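Local coordinates for lantibiotic dehydratase (Microbispora corallina, PDB 5EHK), which probably dehydrates serine and threonine residues of the NAI-107 precursor peptide in a tRNA-dependent reaction, at residues P379-T384 with G518-V523; A535-F540 with V787-R792. All coordinates share one frame; numbering follows the deposited sequence.

Contact 1 and contact 2 illustrate how buried apolar patches attach loops and helices to a shared set of strands. Their centres lie 19 Å apart, and their nearest atoms are about 6 Å apart without touching. Strand 500-508 joins them, pairing antiparallel with strand 521-524 of contact 1 and with strand 785-792 of contact 2. Helix 380-395 is a second bridge: its first turn packs on Phe-520 in contact 1, and further along Ile-386 touches Val-788, on the strand of contact 2. In sequence contact 1 closes before contact 2 opens. Both are buried structural packing.

Contact 1: P379-T384 with G518-V523; sequences PEVVRT and GTFRVV
Val-382 lays its CG2 methyl over one face of the Phe-520 ring, a CH-pi contact in which the methyl stands 3.8 Å from the ring centroid and 18° off the normal, displaced toward the rim. Phe-520 CG sits between its own backbone N and carbonyl carbon (chi1 69°), a rotation that sends the ring from the chain toward the helix.

The remaining contacts are purely apolar. Val-381 CG1 meets Phe-520 CE2 at 4.0 Å, approaching obliquely as the two side chains slide past each other in opposite directions. The other branch of Val-382, CG1, reaches across to Val-522 CG2, a loose contact at 4.5 Å, while that same Val-522 methyl lies in the ring plane at the edge of Phe-520. No hydrogen bond crosses between the segments. Leu-515 of helix 512-516 also touches both Val-382 and Phe-520, so a second helix also packs on the ring.

The polar contacts lie away from this interface: Arg-383 NH1 forms a salt bridge with Glu-380 OE2 (2.8 Å) within the helix, and NH2 forms another with Asp-10 of strand 6-17.

Helix 512-516 ends in a Schellman motif at Gly-518, from which the chain passes through Phe-520, the residue that packs on the first turn of helix 380-395, into strand 521-524.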
loop_
_atom_site.group_PDB
_atom_site.type_symbol
_atom_site.label_atom_id
_atom_site.label_comp_id
_atom_site.label_asym_id
_atom_site.label_seq_id
_atom_site.Cartn_x
_atom_site.Cartn_y
_atom_site.Cartn_z
ATOM N N PRO A 379 -25.645 -33.624 -25.900
ATOM C CA PRO A 379 -25.724 -34.869 -25.140
ATOM C C PRO A 379 -25.198 -34.667 -23.739
ATOM O O PRO A 379 -24.555 -33.660 -23.461
ATOM C CB PRO A 379 -24.778 -35.790 -25.902
ATOM C CG PRO A 379 -23.777 -34.878 -26.496
ATOM C CD PRO A 379 -24.598 -33.687 -26.933
ATOM N N GLU A 380 -25.440 -35.645 -22.882
ATOM C CA GLU A 380 -24.994 -35.591 -21.508
ATOM C C GLU A 380 -23.470 -35.586 -21.326
ATOM O O GLU A 380 -22.972 -35.137 -20.300
ATOM C CB GLU A 380 -25.610 -36.764 -20.735
ATOM C CG GLU A 380 -27.108 -36.693 -20.603
ATOM C CD GLU A 380 -27.556 -35.510 -19.759
ATOM O OE1 GLU A 380 -26.799 -35.145 -18.817
ATOM O OE2 GLU A 380 -28.649 -34.952 -20.046
ATOM N N VAL A 381 -22.718 -36.059 -22.306
ATOM C CA VAL A 381 -21.273 -36.140 -22.112
ATOM C C VAL A 381 -20.701 -34.727 -22.014
ATOM O O VAL A 381 -19.747 -34.485 -21.280
ATOM C CB VAL A 381 -20.558 -36.971 -23.235
ATOM C CG1 VAL A 381 -20.686 -36.287 -24.600
ATOM C CG2 VAL A 381 -19.096 -37.251 -22.883
ATOM N N VAL A 382 -21.323 -33.792 -22.727
ATOM C CA VAL A 382 -20.902 -32.400 -22.696
ATOM C C VAL A 382 -21.261 -31.740 -21.365
ATOM O O VAL A 382 -20.413 -31.097 -20.748
ATOM C CB VAL A 382 -21.495 -31.606 -23.858
ATOM C CG1 VAL A 382 -21.271 -30.103 -23.642
ATOM C CG2 VAL A 382 -20.875 -32.075 -25.165
ATOM N N ARG A 383 -22.503 -31.912 -20.919
ATOM C CA ARG A 383 -22.916 -31.430 -19.602
ATOM C C ARG A 383 -21.940 -31.859 -18.500
ATOM O O ARG A 383 -21.663 -31.109 -17.575
ATOM C CB ARG A 383 -24.308 -31.950 -19.262
ATOM C CG ARG A 383 -24.875 -31.430 -17.947
ATOM C CD ARG A 383 -25.859 -32.425 -17.368
ATOM N NE ARG A 383 -27.051 -31.795 -16.810
ATOM C CZ ARG A 383 -28.293 -32.025 -17.226
ATOM N NH1 ARG A 383 -28.530 -32.870 -18.225
ATOM N NH2 ARG A 383 -29.309 -31.408 -16.641
ATOM N N THR A 384 -21.392 -33.057 -18.615
ATOM C CA THR A 384 -20.430 -33.542 -17.636
ATOM C C THR A 384 -19.059 -32.876 -17.771
ATOM O O THR A 384 -18.343 -32.712 -16.780
ATOM C CB THR A 384 -20.343 -35.081 -17.687
ATOM O OG1 THR A 384 -21.536 -35.595 -17.091
ATOM C CG2 THR A 384 -19.124 -35.623 -16.913
ATOM N N GLY A 518 -18.007 -38.008 -28.370
ATOM C CA GLY A 518 -17.040 -37.470 -27.429
ATOM C C GLY A 518 -15.829 -36.803 -28.040
ATOM O O GLY A 518 -14.887 -36.415 -27.336
ATOM N N THR A 519 -15.848 -36.659 -29.358
ATOM C CA THR A 519 -14.800 -35.904 -30.031
ATOM C C THR A 519 -15.279 -34.464 -30.193
ATOM O O THR A 519 -15.944 -34.093 -31.170
ATOM C CB THR A 519 -14.356 -36.570 -31.359
ATOM O OG1 THR A 519 -13.498 -37.680 -31.047
ATOM C CG2 THR A 519 -13.574 -35.591 -32.250
ATOM N N PHE A 520 -14.974 -33.678 -29.163
ATOM C CA PHE A 520 -15.364 -32.276 -29.098
ATOM C C PHE A 520 -14.457 -31.536 -28.131
ATOM O O PHE A 520 -13.702 -32.139 -27.356
ATOM C CB PHE A 520 -16.818 -32.115 -28.650
ATOM C CG PHE A 520 -17.048 -32.483 -27.220
ATOM C CD1 PHE A 520 -17.015 -31.517 -26.229
ATOM C CD2 PHE A 520 -17.279 -33.793 -26.856
ATOM C CE1 PHE A 520 -17.205 -31.858 -24.918
ATOM C CE2 PHE A 520 -17.481 -34.134 -25.541
ATOM C CZ PHE A 520 -17.441 -33.167 -24.571
ATOM N N ARG A 521 -14.538 -30.216 -28.189
ATOM C CA ARG A 521 -13.844 -29.374 -27.243
ATOM C C ARG A 521 -14.856 -28.424 -26.619
ATOM O O ARG A 521 -15.742 -27.930 -27.312
ATOM C CB ARG A 521 -12.733 -28.592 -27.953
ATOM C CG ARG A 521 -11.318 -29.004 -27.548
ATOM C CD ARG A 521 -11.104 -30.471 -27.766
ATOM N NE ARG A 521 -9.695 -30.848 -27.789
ATOM C CZ ARG A 521 -9.267 -32.101 -27.907
ATOM N NH1 ARG A 521 -10.143 -33.083 -28.020
ATOM N NH2 ARG A 521 -7.970 -32.375 -27.930
ATOM N N VAL A 522 -14.757 -28.195 -25.313
ATOM C CA VAL A 522 -15.480 -27.066 -24.700
ATOM C C VAL A 522 -14.518 -25.900 -24.441
ATOM O O VAL A 522 -13.508 -26.056 -23.741
ATOM C CB VAL A 522 -16.119 -27.431 -23.361
ATOM C CG1 VAL A 522 -16.869 -26.214 -22.796
ATOM C CG2 VAL A 522 -17.045 -28.599 -23.528
ATOM N N VAL A 523 -14.811 -24.741 -25.012
ATOM C CA VAL A 523 -13.916 -23.601 -24.853
ATOM C C VAL A 523 -14.595 -22.510 -24.001
ATOM O O VAL A 523 -15.642 -21.975 -24.391
ATOM C CB VAL A 523 -13.492 -23.053 -26.224
ATOM C CG1 VAL A 523 -12.611 -21.805 -26.079
ATOM C CG2 VAL A 523 -12.764 -24.126 -26.990
#

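Contact 2: A535-F540 with V787-R792; sequences ATLGRF and VVPLER
Thr-536 overlaps Val-787, the two side chains reaching toward each other tip to tip. The meeting is one of carbon with carbon: Thr-536 CB and Val-787 CG1 approach to 3.9 Å, and the threonine methyl CG2 comes to 3.9 Å from the same CG1. That methyl also faces the second valine branch, with Thr-536 CG2 4.1 Å from Val-787 CG2, so it rests against both arms of the fork. The valine presents CG1 opposite its backbone N (chi1 -171°), turning this branch up to the threonine. Thr-536 also has a polar side: its hydroxyl OG1 is hydrogen-bonded to Glu-502 OE1 on strand 500-508. The buried polar atom is thus satisfied while the carbon side of the residue packs on the valine.

A second, smaller patch lies beside the first. Leu-537 does not point its first bond at the strand, but its CD1 methyl reaches Pro-789 CG at 4.0 Å, the leucine side chain crossing at a slant and touching the proline at its CG corner. Val-787 and Pro-789 are two positions apart on an extended strand and both point toward the loop, whereas the intervening Val-788 points away from it. Consecutive loop residues are thereby matched to alternate strand residues, and the whole interface is van der Waals packing, with no hydrogen bond between the segments.

On the far face of the strand, Val-788 touches Ile-386 and Leu-790 touches Glu-387 and Ala-390, all of helix 380-395. Backbone hydrogen bonds tie strand 785-792 to strand 6-17 and to strand 500-508, which flank it. The loop of 535-540, between strand 521-524 and helix 545-556, thus packs on one face of strand 785-792 and helix 380-395 on the other.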
loop_
_atom_site.group_PDB
_atom_site.type_symbol
_atom_site.label_atom_id
_atom_site.label_comp_id
_atom_site.label_asym_id
_atom_site.label_seq_id
_atom_site.Cartn_x
_atom_site.Cartn_y
_atom_site.Cartn_z
ATOM N N ALA A 535 -29.001 -15.322 -14.101
ATOM C CA ALA A 535 -28.722 -13.906 -14.281
ATOM C C ALA A 535 -28.597 -13.539 -15.753
ATOM O O ALA A 535 -29.166 -12.537 -16.192
ATOM C CB ALA A 535 -27.458 -13.517 -13.534
ATOM N N THR A 536 -27.858 -14.353 -16.510
ATOM C CA THR A 536 -27.639 -14.056 -17.916
ATOM C C THR A 536 -28.929 -14.225 -18.727
ATOM O O THR A 536 -29.179 -13.489 -19.675
ATOM C CB THR A 536 -26.530 -14.944 -18.530
ATOM O OG1 THR A 536 -25.304 -14.737 -17.822
ATOM C CG2 THR A 536 -26.308 -14.591 -20.009
ATOM N N LEU A 537 -29.761 -15.178 -18.330
ATOM C CA LEU A 537 -30.981 -15.473 -19.073
ATOM C C LEU A 537 -32.037 -14.395 -18.824
ATOM O O LEU A 537 -32.970 -14.213 -19.613
ATOM C CB LEU A 537 -31.523 -16.853 -18.683
ATOM C CG LEU A 537 -30.748 -18.119 -19.079
ATOM C CD1 LEU A 537 -29.386 -18.259 -18.418
ATOM C CD2 LEU A 537 -31.582 -19.321 -18.744
ATOM N N GLY A 538 -31.856 -13.683 -17.716
ATOM C CA GLY A 538 -32.846 -12.779 -17.180
ATOM C C GLY A 538 -33.539 -11.816 -18.116
ATOM O O GLY A 538 -34.774 -11.812 -18.183
ATOM N N ARG A 539 -32.768 -10.999 -18.831
ATOM C CA ARG A 539 -33.353 -9.939 -19.653
ATOM C C ARG A 539 -33.916 -10.455 -21.000
ATOM O O ARG A 539 -34.407 -9.687 -21.830
ATOM C CB ARG A 539 -32.317 -8.846 -19.901
ATOM C CG ARG A 539 -31.205 -9.289 -20.823
ATOM C CD ARG A 539 -30.622 -8.104 -21.534
ATOM N NE ARG A 539 -29.464 -8.436 -22.347
ATOM C CZ ARG A 539 -29.312 -8.002 -23.599
ATOM N NH1 ARG A 539 -30.255 -7.255 -24.165
ATOM N NH2 ARG A 539 -28.230 -8.335 -24.300
ATOM N N PHE A 540 -33.809 -11.759 -21.216
ATOM C CA PHE A 540 -34.323 -12.392 -22.428
ATOM C C PHE A 540 -35.630 -13.116 -22.122
ATOM O O PHE A 540 -36.111 -13.938 -22.920
ATOM C CB PHE A 540 -33.279 -13.352 -23.011
ATOM C CG PHE A 540 -32.014 -12.661 -23.454
ATOM C CD1 PHE A 540 -32.051 -11.697 -24.452
ATOM C CD2 PHE A 540 -30.799 -12.946 -22.845
ATOM C CE1 PHE A 540 -30.893 -11.055 -24.845
ATOM C CE2 PHE A 540 -29.638 -12.315 -23.244
ATOM C CZ PHE A 540 -29.683 -11.369 -24.243
ATOM N N VAL A 787 -24.611 -20.515 -22.814
ATOM C CA VAL A 787 -24.582 -20.105 -21.413
ATOM C C VAL A 787 -25.230 -21.154 -20.530
ATOM O O VAL A 787 -26.450 -21.316 -20.520
ATOM C CB VAL A 787 -25.327 -18.792 -21.178
ATOM C CG1 VAL A 787 -25.079 -18.319 -19.765
ATOM C CG2 VAL A 787 -24.870 -17.745 -22.153
ATOM N N VAL A 788 -24.421 -21.842 -19.748
ATOM C CA VAL A 788 -24.934 -22.921 -18.933
ATOM C C VAL A 788 -24.809 -22.634 -17.452
ATOM O O VAL A 788 -23.721 -22.522 -16.945
ATOM C CB VAL A 788 -24.266 -24.269 -19.336
ATOM C CG1 VAL A 788 -22.936 -24.039 -20.018
ATOM C CG2 VAL A 788 -24.174 -25.250 -18.154
ATOM N N PRO A 789 -25.948 -22.475 -16.764
ATOM C CA PRO A 789 -25.986 -22.298 -15.304
ATOM C C PRO A 789 -25.643 -23.596 -14.590
ATOM O O PRO A 789 -25.843 -24.655 -15.152
ATOM C CB PRO A 789 -27.447 -21.925 -15.029
ATOM C CG PRO A 789 -27.957 -21.404 -16.362
ATOM C CD PRO A 789 -27.252 -22.217 -17.397
ATOM N N LEU A 790 -25.131 -23.507 -13.371
ATOM C CA LEU A 790 -24.799 -24.668 -12.552
ATOM C C LEU A 790 -25.097 -24.312 -11.097
ATOM O O LEU A 790 -24.960 -23.147 -10.713
ATOM C CB LEU A 790 -23.321 -25.055 -12.713
ATOM C CG LEU A 790 -22.826 -25.474 -14.111
ATOM C CD1 LEU A 790 -22.261 -24.287 -14.834
ATOM C CD2 LEU A 790 -21.796 -26.615 -14.095
ATOM N N GLU A 791 -25.544 -25.288 -10.304
ATOM C CA GLU A 791 -25.831 -25.059 -8.887
ATOM C C GLU A 791 -25.010 -26.011 -8.052
ATOM O O GLU A 791 -24.583 -27.054 -8.549
ATOM C CB GLU A 791 -27.307 -25.288 -8.561
ATOM C CG GLU A 791 -28.284 -24.498 -9.410
ATOM C CD GLU A 791 -29.745 -24.771 -9.040
ATOM O OE1 GLU A 791 -29.999 -25.669 -8.198
ATOM O OE2 GLU A 791 -30.632 -24.047 -9.556
ATOM N N ARG A 792 -24.793 -25.673 -6.784
ATOM C CA ARG A 792 -24.175 -26.626 -5.881
ATOM C C ARG A 792 -25.015 -27.907 -5.887
ATOM O O ARG A 792 -26.231 -27.853 -5.684
ATOM C CB ARG A 792 -24.101 -26.040 -4.482
ATOM C CG ARG A 792 -23.299 -26.886 -3.500
ATOM C CD ARG A 792 -23.224 -26.243 -2.097
ATOM N NE ARG A 792 -24.537 -25.856 -1.581
ATOM C CZ ARG A 792 -24.926 -24.600 -1.398
ATOM N NH1 ARG A 792 -24.093 -23.607 -1.666
ATOM N NH2 ARG A 792 -26.142 -24.339 -0.934
#